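Local coordinates for protein carbamate kinase (Aeropyrum pernix, PDB 2E9Y) that probably acts as a carbamate kinase, transferring a phosphoryl group between carbamoyl phosphate and ADP in the amino acid kinase fold, at residues A[286-296]-A[307-315]. Numbering follows the deposited sequence.
Sequences VERTGKPAVIG and LQAGTVVML
T311 O is gripped by the amide of I295, 3.0 Å from N to O, and by the weaker CA-H of V294. I295 O receives T311 N in return, at 2.7 Å and nearly straight (171°). A293 and V313 form the next hydrogen-bonded pair, with A293 O taking V313 N at 2.7 Å, so strands 293-296 and 311-314 run antiparallel through two such pairs. Beta-branched I295, T311 and V313 suit these extended backbones. G310 has positive phi and lies against I295 O, where a side chain would collide, so glycine fits. On the face of V294 and V312, L307 lays CD2 obliquely against V294 CB (3.9 Å). V286, on the last helical turn, reaches strand 311-314 and the residue after it: CG1, anti to the backbone N (chi1 176°), presses on L315 CA at a tight 3.4 Å, while CG2 meets V313 CG1 at 3.8 Å. Cutting this valine back to an alanine removes both methyls that touch V313 and L315, and would probably leave a gap between helix 275-289 and the C-terminal residues. The antiparallel pair, joined through helix 301-305, lies inside the main mixed sheet, with strand 231-236 parallel beside 293-297, strand 255-257 parallel beside 311-314, and helix 275-289 covering the face bearing I295 and V313.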
loop_
_atom_site.group_PDB
_atom_site.type_symbol
_atom_site.label_atom_id
_atom_site.label_comp_id
_atom_site.label_asym_id
_atom_site.label_seq_id
_atom_site.Cartn_x
_atom_site.Cartn_y
_atom_site.Cartn_z
ATOM N N VAL A 286 -26.246 -12.619 -7.265
ATOM C CA VAL A 286 -27.264 -13.199 -8.130
ATOM C C VAL A 286 -28.459 -12.256 -8.297
ATOM O O VAL A 286 -28.942 -12.048 -9.413
ATOM C CB VAL A 286 -27.762 -14.558 -7.581
ATOM C CG1 VAL A 286 -28.890 -15.089 -8.454
ATOM C CG2 VAL A 286 -26.614 -15.560 -7.557
ATOM N N GLU A 287 -28.927 -11.673 -7.196
ATOM C CA GLU A 287 -30.076 -10.771 -7.249
ATOM C C GLU A 287 -29.812 -9.488 -8.031
ATOM O O GLU A 287 -30.673 -9.023 -8.777
ATOM C CB GLU A 287 -30.536 -10.405 -5.836
ATOM C CG GLU A 287 -30.904 -11.600 -4.970
ATOM C CD GLU A 287 -31.388 -11.186 -3.598
ATOM O OE1 GLU A 287 -30.786 -10.258 -3.014
ATOM O OE2 GLU A 287 -32.360 -11.789 -3.099
ATOM N N ARG A 288 -28.620 -8.922 -7.868
ATOM C CA ARG A 288 -28.279 -7.678 -8.553
ATOM C C ARG A 288 -27.804 -7.820 -9.991
ATOM O O ARG A 288 -27.939 -6.880 -10.775
ATOM C CB ARG A 288 -27.215 -6.913 -7.760
ATOM C CG ARG A 288 -27.672 -6.501 -6.372
ATOM C CD ARG A 288 -26.709 -5.512 -5.746
ATOM N NE ARG A 288 -26.605 -4.287 -6.532
ATOM C CZ ARG A 288 -25.904 -3.221 -6.163
ATOM N NH1 ARG A 288 -25.241 -3.225 -5.015
ATOM N NH2 ARG A 288 -25.867 -2.148 -6.941
ATOM N N THR A 289 -27.252 -8.978 -10.348
ATOM C CA THR A 289 -26.744 -9.170 -11.704
ATOM C C THR A 289 -27.469 -10.243 -12.499
ATOM O O THR A 289 -27.491 -10.198 -13.729
ATOM C CB THR A 289 -25.252 -9.546 -11.697
ATOM O OG1 THR A 289 -25.106 -10.900 -11.247
ATOM C CG2 THR A 289 -24.466 -8.608 -10.784
ATOM N N GLY A 290 -28.051 -11.211 -11.804
ATOM C CA GLY A 290 -28.750 -12.278 -12.496
ATOM C C GLY A 290 -27.795 -13.356 -12.973
ATOM O O GLY A 290 -28.192 -14.273 -13.692
ATOM N N LYS A 291 -26.530 -13.249 -12.580
ATOM C CA LYS A 291 -25.525 -14.236 -12.961
ATOM C C LYS A 291 -25.201 -15.137 -11.771
ATOM O O LYS A 291 -25.396 -14.752 -10.616
ATOM C CB LYS A 291 -24.252 -13.541 -13.452
ATOM C CG LYS A 291 -24.419 -12.802 -14.773
ATOM C CD LYS A 291 -23.147 -12.065 -15.156
ATOM C CE LYS A 291 -23.198 -11.569 -16.597
ATOM N NZ LYS A 291 -24.336 -10.644 -16.847
ATOM N N PRO A 292 -24.712 -16.355 -12.038
ATOM C CA PRO A 292 -24.377 -17.283 -10.954
ATOM C C PRO A 292 -23.165 -16.853 -10.124
ATOM O O PRO A 292 -22.291 -16.130 -10.596
ATOM C CB PRO A 292 -24.107 -18.597 -11.687
ATOM C CG PRO A 292 -24.914 -18.476 -12.938
ATOM C CD PRO A 292 -24.686 -17.045 -13.340
ATOM N N ALA A 293 -23.135 -17.310 -8.879
ATOM C CA ALA A 293 -22.029 -17.038 -7.973
ATOM C C ALA A 293 -21.669 -18.415 -7.437
ATOM O O ALA A 293 -22.528 -19.290 -7.359
ATOM C CB ALA A 293 -22.471 -16.127 -6.840
ATOM N N VAL A 294 -20.408 -18.628 -7.083
ATOM C CA VAL A 294 -20.022 -19.929 -6.563
ATOM C C VAL A 294 -19.135 -19.809 -5.326
ATOM O O VAL A 294 -18.285 -18.922 -5.237
ATOM C CB VAL A 294 -19.311 -20.764 -7.658
ATOM C CG1 VAL A 294 -18.057 -20.039 -8.144
ATOM C CG2 VAL A 294 -18.977 -22.147 -7.122
ATOM N N ILE A 295 -19.369 -20.696 -4.363
ATOM C CA ILE A 295 -18.598 -20.725 -3.127
ATOM C C ILE A 295 -17.936 -22.091 -3.037
ATOM O O ILE A 295 -18.617 -23.122 -3.040
ATOM C CB ILE A 295 -19.503 -20.517 -1.898
ATOM C CG1 ILE A 295 -20.159 -19.134 -1.967
ATOM C CG2 ILE A 295 -18.682 -20.651 -0.616
ATOM C CD1 ILE A 295 -21.239 -18.909 -0.925
ATOM N N GLY A 296 -16.608 -22.106 -2.972
ATOM C CA GLY A 296 -15.911 -23.376 -2.899
ATOM C C GLY A 296 -14.565 -23.327 -2.207
ATOM O O GLY A 296 -14.207 -22.331 -1.578
ATOM N N LEU A 307 -17.599 -24.148 -12.431
ATOM C CA LEU A 307 -18.880 -24.504 -11.838
ATOM C C LEU A 307 -19.018 -26.014 -11.678
ATOM O O LEU A 307 -20.113 -26.562 -11.662
ATOM C CB LEU A 307 -20.006 -23.929 -12.699
ATOM C CG LEU A 307 -19.931 -22.400 -12.790
ATOM C CD1 LEU A 307 -21.148 -21.802 -13.492
ATOM C CD2 LEU A 307 -19.850 -21.717 -11.422
ATOM N N GLN A 308 -17.870 -26.712 -11.601
ATOM C CA GLN A 308 -17.902 -28.165 -11.468
ATOM C C GLN A 308 -17.582 -28.622 -10.039
ATOM O O GLN A 308 -17.526 -29.798 -9.725
ATOM C CB GLN A 308 -16.878 -28.755 -12.432
ATOM C CG GLN A 308 -17.148 -28.384 -13.889
ATOM C CD GLN A 308 -18.550 -28.799 -14.270
ATOM O OE1 GLN A 308 -18.961 -29.943 -14.156
ATOM N NE2 GLN A 308 -19.290 -27.800 -14.791
ATOM N N ALA A 309 -17.317 -27.628 -9.174
ATOM C CA ALA A 309 -17.085 -27.925 -7.765
ATOM C C ALA A 309 -17.630 -26.801 -6.899
ATOM O O ALA A 309 -17.922 -25.714 -7.382
ATOM C CB ALA A 309 -15.576 -28.063 -7.541
ATOM N N GLY A 310 -17.797 -27.055 -5.608
ATOM C CA GLY A 310 -18.332 -26.035 -4.723
ATOM C C GLY A 310 -19.834 -25.874 -4.860
ATOM O O GLY A 310 -20.496 -26.674 -5.523
ATOM N N THR A 311 -20.373 -24.834 -4.236
ATOM C CA THR A 311 -21.806 -24.573 -4.287
ATOM C C THR A 311 -22.142 -23.459 -5.271
ATOM O O THR A 311 -21.722 -22.318 -5.096
ATOM C CB THR A 311 -22.344 -24.166 -2.902
ATOM O OG1 THR A 311 -22.074 -25.210 -1.962
ATOM C CG2 THR A 311 -23.848 -23.920 -2.962
ATOM N N VAL A 312 -22.899 -23.795 -6.311
ATOM C CA VAL A 312 -23.297 -22.802 -7.296
ATOM C C VAL A 312 -24.629 -22.187 -6.871
ATOM O O VAL A 312 -25.633 -22.889 -6.727
ATOM C CB VAL A 312 -23.463 -23.430 -8.694
ATOM C CG1 VAL A 312 -23.838 -22.357 -9.703
ATOM C CG2 VAL A 312 -22.177 -24.123 -9.106
ATOM N N VAL A 313 -24.626 -20.877 -6.648
ATOM C CA VAL A 313 -25.830 -20.163 -6.251
ATOM C C VAL A 313 -26.471 -19.670 -7.542
ATOM O O VAL A 313 -25.910 -18.823 -8.239
ATOM C CB VAL A 313 -25.488 -18.974 -5.323
ATOM C CG1 VAL A 313 -26.755 -18.247 -4.914
ATOM C CG2 VAL A 313 -24.743 -19.482 -4.087
ATOM N N MET A 314 -27.647 -20.211 -7.852
ATOM C CA MET A 314 -28.357 -19.886 -9.086
ATOM C C MET A 314 -29.479 -18.864 -8.937
ATOM O O MET A 314 -29.977 -18.622 -7.840
ATOM C CB MET A 314 -28.922 -21.175 -9.691
ATOM C CG MET A 314 -27.932 -22.331 -9.707
ATOM S SD MET A 314 -28.660 -23.887 -10.265
ATOM C CE MET A 314 -29.470 -24.449 -8.760
ATOM N N LEU A 315 -29.881 -18.284 -10.064
ATOM C CA LEU A 315 -30.935 -17.276 -10.099
ATOM C C LEU A 315 -32.286 -17.866 -9.694
ATOM O O LEU A 315 -32.558 -19.049 -9.854
ATOM C CB LEU A 315 -31.018 -16.722 -11.523
ATOM C CG LEU A 315 -31.290 -15.214 -11.555
ATOM C CD1 LEU A 315 -31.425 -14.678 -12.982
ATOM C CD2 LEU A 315 -32.578 -14.826 -10.830
#